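Local coordinates for activator of Hsp90 ATPase homologue 1/2-like C-terminal domain-containing protein (Mycobacterium smegmatis, PDB 3UID), which is probably a type II toxin of the SRPBCC superfamily, a structural homologue of Mycobacterium tuberculosis Rv2035 linked to the hypoxic response, at residues Thr16-Phe21 against Gly121-Tyr126; Ser88-Asp93 against Thr110-Phe115. All coordinates share one frame; numbering follows the deposited sequence.

Contact 1 (Thr16-Phe21 against Gly121-Tyr126)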
loop_
_atom_site.group_PDB
_atom_site.type_symbol
_atom_site.label_atom_id
_atom_site.label_comp_id
_atom_site.label_asym_id
_atom_site.label_seq_id
_atom_site.Cartn_x
_atom_site.Cartn_y
_atom_site.Cartn_z
ATOM N N THR A 16 -11.419 1.089 1.390
ATOM C CA THR A 16 -10.964 1.849 0.237
ATOM C C THR A 16 -10.395 3.181 0.688
ATOM O O THR A 16 -11.046 3.930 1.422
ATOM C CB THR A 16 -12.111 2.069 -0.766
ATOM O OG1 THR A 16 -12.591 0.794 -1.215
ATOM C CG2 THR A 16 -11.621 2.844 -1.964
ATOM N N ILE A 17 -9.158 3.440 0.291
ATOM C CA ILE A 17 -8.535 4.725 0.548
ATOM C C ILE A 17 -8.321 5.416 -0.795
ATOM O O ILE A 17 -7.846 4.808 -1.758
ATOM C CB ILE A 17 -7.218 4.552 1.309
ATOM C CG1 ILE A 17 -7.500 3.872 2.654
ATOM C CG2 ILE A 17 -6.542 5.904 1.495
ATOM C CD1 ILE A 17 -6.355 3.920 3.636
ATOM N N THR A 18 -8.722 6.675 -0.867
ATOM C CA THR A 18 -8.563 7.454 -2.083
ATOM C C THR A 18 -7.597 8.595 -1.796
ATOM O O THR A 18 -7.629 9.191 -0.716
ATOM C CB THR A 18 -9.917 8.017 -2.560
ATOM O OG1 THR A 18 -10.865 6.949 -2.691
ATOM C CG2 THR A 18 -9.771 8.732 -3.902
ATOM N N ALA A 19 -6.714 8.864 -2.750
ATOM C CA ALA A 19 -5.766 9.963 -2.634
ATOM C C ALA A 19 -5.739 10.744 -3.921
ATOM O O ALA A 19 -6.111 10.229 -4.974
ATOM C CB ALA A 19 -4.373 9.430 -2.364
ATOM N N GLU A 20 -5.319 12.000 -3.813
ATOM C CA GLU A 20 -5.027 12.808 -4.982
ATOM C C GLU A 20 -3.582 13.270 -4.931
ATOM O O GLU A 20 -3.098 13.732 -3.898
ATOM C CB GLU A 20 -5.999 13.980 -5.079
ATOM C CG GLU A 20 -7.393 13.532 -5.475
ATOM C CD GLU A 20 -8.419 14.644 -5.424
ATOM O OE1 GLU A 20 -8.024 15.830 -5.422
ATOM O OE2 GLU A 20 -9.626 14.325 -5.388
ATOM N N PHE A 21 -2.882 13.114 -6.051
ATOM C CA PHE A 21 -1.461 13.460 -6.119
ATOM C C PHE A 21 -1.228 14.477 -7.226
ATOM O O PHE A 21 -1.800 14.353 -8.307
ATOM C CB PHE A 21 -0.629 12.219 -6.436
ATOM C CG PHE A 21 -0.677 11.148 -5.375
ATOM C CD1 PHE A 21 -0.281 11.423 -4.072
ATOM C CD2 PHE A 21 -1.095 9.864 -5.689
ATOM C CE1 PHE A 21 -0.308 10.426 -3.097
ATOM C CE2 PHE A 21 -1.124 8.861 -4.724
ATOM C CZ PHE A 21 -0.733 9.145 -3.428
ATOM N N GLY A 121 -3.305 15.531 -12.898
ATOM C CA GLY A 121 -2.698 14.868 -11.761
ATOM C C GLY A 121 -3.213 13.447 -11.676
ATOM O O GLY A 121 -3.652 12.887 -12.688
ATOM N N THR A 122 -3.169 12.859 -10.484
ATOM C CA THR A 122 -3.557 11.464 -10.324
ATOM C C THR A 122 -4.524 11.267 -9.176
ATOM O O THR A 122 -4.284 11.741 -8.061
ATOM C CB THR A 122 -2.328 10.578 -10.045
ATOM O OG1 THR A 122 -1.442 10.646 -11.164
ATOM C CG2 THR A 122 -2.737 9.118 -9.813
ATOM N N ARG A 123 -5.618 10.570 -9.452
ATOM C CA ARG A 123 -6.412 10.020 -8.374
ATOM C C ARG A 123 -6.013 8.562 -8.208
ATOM O O ARG A 123 -6.014 7.790 -9.183
ATOM C CB ARG A 123 -7.900 10.116 -8.681
ATOM C CG ARG A 123 -8.751 9.330 -7.688
ATOM C CD ARG A 123 -10.224 9.522 -7.961
ATOM N NE ARG A 123 -10.618 10.910 -7.743
ATOM C CZ ARG A 123 -11.846 11.376 -7.944
ATOM N NH1 ARG A 123 -12.802 10.561 -8.370
ATOM N NH2 ARG A 123 -12.118 12.654 -7.718
ATOM N N ALA A 124 -5.654 8.196 -6.986
ATOM C CA ALA A 124 -5.288 6.822 -6.668
ATOM C C ALA A 124 -6.355 6.216 -5.788
ATOM O O ALA A 124 -6.714 6.805 -4.767
ATOM C CB ALA A 124 -3.962 6.787 -5.951
ATOM N N THR A 125 -6.834 5.034 -6.169
ATOM C CA THR A 125 -7.828 4.331 -5.380
ATOM C C THR A 125 -7.249 2.992 -4.965
ATOM O O THR A 125 -6.848 2.195 -5.818
ATOM C CB THR A 125 -9.124 4.117 -6.170
ATOM O OG1 THR A 125 -9.615 5.392 -6.623
ATOM C CG2 THR A 125 -10.175 3.458 -5.296
ATOM N N TYR A 126 -7.172 2.771 -3.659
ATOM C CA TYR A 126 -6.610 1.550 -3.108
ATOM C C TYR A 126 -7.728 0.757 -2.436
ATOM O O TYR A 126 -8.223 1.152 -1.374
ATOM C CB TYR A 126 -5.548 1.898 -2.063
ATOM C CG TYR A 126 -4.467 2.879 -2.511
ATOM C CD1 TYR A 126 -3.254 2.423 -3.011
ATOM C CD2 TYR A 126 -4.651 4.255 -2.394
ATOM C CE1 TYR A 126 -2.243 3.318 -3.378
ATOM C CE2 TYR A 126 -3.649 5.163 -2.767
ATOM C CZ TYR A 126 -2.453 4.681 -3.258
ATOM O OH TYR A 126 -1.454 5.562 -3.636
HETATM O O HOH W 1 -12.091 6.414 -4.843
#
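Ile17, Ala19 and Phe21 pair with Tyr126, Ala124 and Thr122 as the hydrogen-bonded pairs of two antiparallel strands, 14-21 and 121-129, adjacent in the sheet though about a hundred residues apart in sequence. Six backbone bonds join them, among them Ala19 N to Ala124 O at 2.9 Å and Phe21 N to Thr122 O at 2.8 Å. On the face of these residues, small Ala19 and Ala124 leave room for the larger rings. Phe21 and Tyr126 reach toward each other tip to tip, with Tyr126 OH in the plane of the phenylalanine ring, 3.5 Å from Phe21 CE2. Tyr126 CG sits beside its backbone N (chi1 -52°), which helps bring the ring edge to Ile17 O, 3.3 Å from Tyr126 CD2. The hydroxyl is hydrogen-bonded to Tyr32. Phe21 CE2 touches Ala124 CB at 3.7 Å.

The other face is polar. A water bridges Thr18 OG1 and Thr125 OG1, 3.2 Å from the latter, while Glu20, in its modelled conformer, runs beside Arg123 to a weak, long salt bridge, OE2 to NH2 3.8 Å. Beta-branched threonines suit these extended positions. Phe21 and Ile17 meet helix 144-158 on the inner face, the helix-against-curved-sheet packing of the Bet v 1-like (SRPBCC) fold.

Contact 2 (Ser88-Asp93 against Thr110-Phe115)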
loop_
_atom_site.group_PDB
_atom_site.type_symbol
_atom_site.label_atom_id
_atom_site.label_comp_id
_atom_site.label_asym_id
_atom_site.label_seq_id
_atom_site.Cartn_x
_atom_site.Cartn_y
_atom_site.Cartn_z
ATOM N N SER A 88 -3.042 0.242 -13.252
ATOM C CA SER A 88 -3.482 -0.616 -12.150
ATOM C C SER A 88 -2.580 -1.812 -11.915
ATOM O O SER A 88 -1.914 -2.277 -12.842
ATOM C CB SER A 88 -4.903 -1.122 -12.449
ATOM O OG SER A 88 -5.492 -1.746 -11.319
ATOM N N PHE A 89 -2.531 -2.280 -10.666
ATOM C CA PHE A 89 -2.011 -3.610 -10.363
ATOM C C PHE A 89 -2.821 -4.241 -9.242
ATOM O O PHE A 89 -3.506 -3.540 -8.491
ATOM C CB PHE A 89 -0.479 -3.647 -10.135
ATOM C CG PHE A 89 0.006 -2.935 -8.892
ATOM C CD1 PHE A 89 0.202 -3.638 -7.709
ATOM C CD2 PHE A 89 0.293 -1.578 -8.917
ATOM C CE1 PHE A 89 0.675 -2.997 -6.558
ATOM C CE2 PHE A 89 0.770 -0.930 -7.768
ATOM C CZ PHE A 89 0.958 -1.648 -6.586
ATOM N N SER A 90 -2.786 -5.565 -9.171
ATOM C CA SER A 90 -3.607 -6.304 -8.221
ATOM C C SER A 90 -2.750 -7.331 -7.521
ATOM O O SER A 90 -1.809 -7.864 -8.119
ATOM C CB SER A 90 -4.743 -7.011 -8.952
ATOM O OG SER A 90 -5.570 -6.076 -9.632
ATOM N N PHE A 91 -3.077 -7.631 -6.267
ATOM C CA PHE A 91 -2.239 -8.536 -5.489
ATOM C C PHE A 91 -2.946 -9.072 -4.264
ATOM O O PHE A 91 -3.914 -8.472 -3.766
ATOM C CB PHE A 91 -0.926 -7.850 -5.056
ATOM C CG PHE A 91 -1.123 -6.637 -4.176
ATOM C CD1 PHE A 91 -1.127 -6.755 -2.789
ATOM C CD2 PHE A 91 -1.295 -5.377 -4.750
ATOM C CE1 PHE A 91 -1.306 -5.624 -1.978
ATOM C CE2 PHE A 91 -1.474 -4.233 -3.954
ATOM C CZ PHE A 91 -1.466 -4.358 -2.572
ATOM N N LEU A 92 -2.458 -10.208 -3.788
ATOM C CA LEU A 92 -2.880 -10.739 -2.498
ATOM C C LEU A 92 -1.841 -10.322 -1.458
ATOM O O LEU A 92 -0.645 -10.359 -1.716
ATOM C CB LEU A 92 -2.977 -12.266 -2.568
ATOM C CG LEU A 92 -3.801 -12.773 -3.748
ATOM C CD1 LEU A 92 -3.534 -14.241 -4.028
ATOM C CD2 LEU A 92 -5.277 -12.513 -3.503
ATOM N N ASP A 93 -2.294 -9.896 -0.288
ATOM C CA ASP A 93 -1.361 -9.442 0.746
ATOM C C ASP A 93 -1.491 -10.255 2.028
ATOM O O ASP A 93 -2.602 -10.507 2.498
ATOM C CB ASP A 93 -1.601 -7.956 1.020
ATOM C CG ASP A 93 -0.828 -7.450 2.217
ATOM O OD1 ASP A 93 0.413 -7.342 2.122
ATOM O OD2 ASP A 93 -1.460 -7.171 3.262
ATOM N N THR A 110 -7.307 -9.317 -0.664
ATOM C CA THR A 110 -7.115 -9.100 -2.097
ATOM C C THR A 110 -7.167 -7.596 -2.352
ATOM O O THR A 110 -7.960 -6.889 -1.751
ATOM C CB THR A 110 -8.180 -9.830 -2.931
ATOM O OG1 THR A 110 -9.449 -9.182 -2.785
ATOM C CG2 THR A 110 -8.304 -11.263 -2.478
ATOM N N ASN A 111 -6.316 -7.104 -3.239
ATOM C CA ASN A 111 -6.115 -5.672 -3.354
ATOM C C ASN A 111 -6.029 -5.261 -4.796
ATOM O O ASN A 111 -5.434 -5.972 -5.602
ATOM C CB ASN A 111 -4.812 -5.291 -2.665
ATOM C CG ASN A 111 -4.792 -5.719 -1.227
ATOM O OD1 ASN A 111 -4.454 -6.869 -0.901
ATOM N ND2 ASN A 111 -5.185 -4.817 -0.352
ATOM N N VAL A 112 -6.652 -4.126 -5.117
ATOM C CA VAL A 112 -6.521 -3.512 -6.428
ATOM C C VAL A 112 -6.166 -2.033 -6.271
ATOM O O VAL A 112 -6.910 -1.272 -5.649
ATOM C CB VAL A 112 -7.798 -3.621 -7.253
ATOM C CG1 VAL A 112 -7.554 -3.076 -8.671
ATOM C CG2 VAL A 112 -8.266 -5.062 -7.314
ATOM N N TYR A 113 -5.027 -1.634 -6.831
ATOM C CA TYR A 113 -4.635 -0.228 -6.863
ATOM C C TYR A 113 -4.886 0.321 -8.254
ATOM O O TYR A 113 -4.439 -0.259 -9.248
ATOM C CB TYR A 113 -3.139 -0.090 -6.580
ATOM C CG TYR A 113 -2.706 -0.359 -5.150
ATOM C CD1 TYR A 113 -3.557 -0.953 -4.222
ATOM C CD2 TYR A 113 -1.420 -0.011 -4.743
ATOM C CE1 TYR A 113 -3.125 -1.181 -2.898
ATOM C CE2 TYR A 113 -0.978 -0.239 -3.452
ATOM C CZ TYR A 113 -1.830 -0.823 -2.540
ATOM O OH TYR A 113 -1.394 -1.042 -1.259
ATOM N N THR A 114 -5.592 1.442 -8.325
ATOM C CA THR A 114 -5.918 2.044 -9.603
ATOM C C THR A 114 -5.504 3.512 -9.625
ATOM O O THR A 114 -5.807 4.263 -8.689
ATOM C CB THR A 114 -7.413 1.874 -9.911
ATOM O OG1 THR A 114 -7.735 0.479 -9.875
ATOM C CG2 THR A 114 -7.755 2.436 -11.275
ATOM N N PHE A 115 -4.810 3.905 -10.695
ATOM C CA PHE A 115 -4.293 5.263 -10.864
ATOM C C PHE A 115 -4.898 5.860 -12.131
ATOM O O PHE A 115 -4.702 5.350 -13.238
ATOM C CB PHE A 115 -2.761 5.246 -10.966
ATOM C CG PHE A 115 -2.104 4.443 -9.889
ATOM C CD1 PHE A 115 -2.159 4.869 -8.573
ATOM C CD2 PHE A 115 -1.442 3.265 -10.182
ATOM C CE1 PHE A 115 -1.567 4.131 -7.565
ATOM C CE2 PHE A 115 -0.855 2.516 -9.174
ATOM C CZ PHE A 115 -0.911 2.956 -7.863
#
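Phe89 and Phe91 meet Tyr113 and Asn111 where strands 88-96 and 109-118 run antiparallel in the middle of the sheet. Four backbone bonds join these residues in two hydrogen-bonded pairs, Phe89 with Tyr113 and Phe91 with Asn111; Tyr113 N to Phe89 O measures 2.9 Å. Tyr113 O accepts twice, from Phe89 N in its carbonyl plane and from Ser88 OG, which sits above that plane at 2.8 Å. Ser88 OG is anti to its own backbone N, and a short hydroxyl side chain can thus turn back to grip the neighbouring strand.

Aromatic contacts fill the face that carries Phe89, Phe91 and Tyr113. Phe91 turns its edge to the face of Tyr113, an edge-to-face pair with centroids 5.0 Å apart and planes at 79°. On Phe89 and Phe91 CG stands between backbone N and carbonyl carbon (chi1 68° and 61°), and from there both rings lean toward the partner strand, Phe89 beside Tyr113 and Phe91 beneath Asn111 CB. The Phe89 ring points the same way as Tyr113 at an oblique angle, and its CZ touches Tyr113 CD2 at 3.4 Å. Asn111 CB makes a CH-pi contact over the Phe91 face, 3.6 Å from the centroid. Flat rings suit these places because they offer both faces and rims to their neighbours.

The face of Ser88, Ser90, Leu92, Thr110 and Val112 carries mostly smaller side chains, all at least partly exposed. Ser90 OG rests against both Val112 methyls, and Leu92 CD2 presses on Thr110 CG2 at a tight 3.4 Å.

Beyond the pair, Phe91 stacks on Trp78 of strand 73-84, and Asp93 OD1 is hydrogen-bonded to Tyr64 of strand 61-67. On the opposite flank, strand 121-129 borders strand 109-118, while Phe115 packs against helix 25-33 through Val25, Ile28 and Trp29.

Both contacts are antiparallel pairings within one sheet, and they meet through neighbouring strands 109-118 and 121-129. Thr125 N probably donates to Thr114 O, and the Tyr126 and Tyr113 rings pack edge-to-face, linking the aromatic groups of the two. Along the chain, contact 2 is nested inside the loop that contact 1 closes. Each is partly buried, with one more buried, less polar face and one partly exposed, more polar face. Contact 1 has a tyrosine hydroxyl meeting a phenylalanine edge among alanines, and carries a water bridge and a charged pair on its outer side; contact 2 relies on rings packed against rings, with serines and aliphatic groups on its other face.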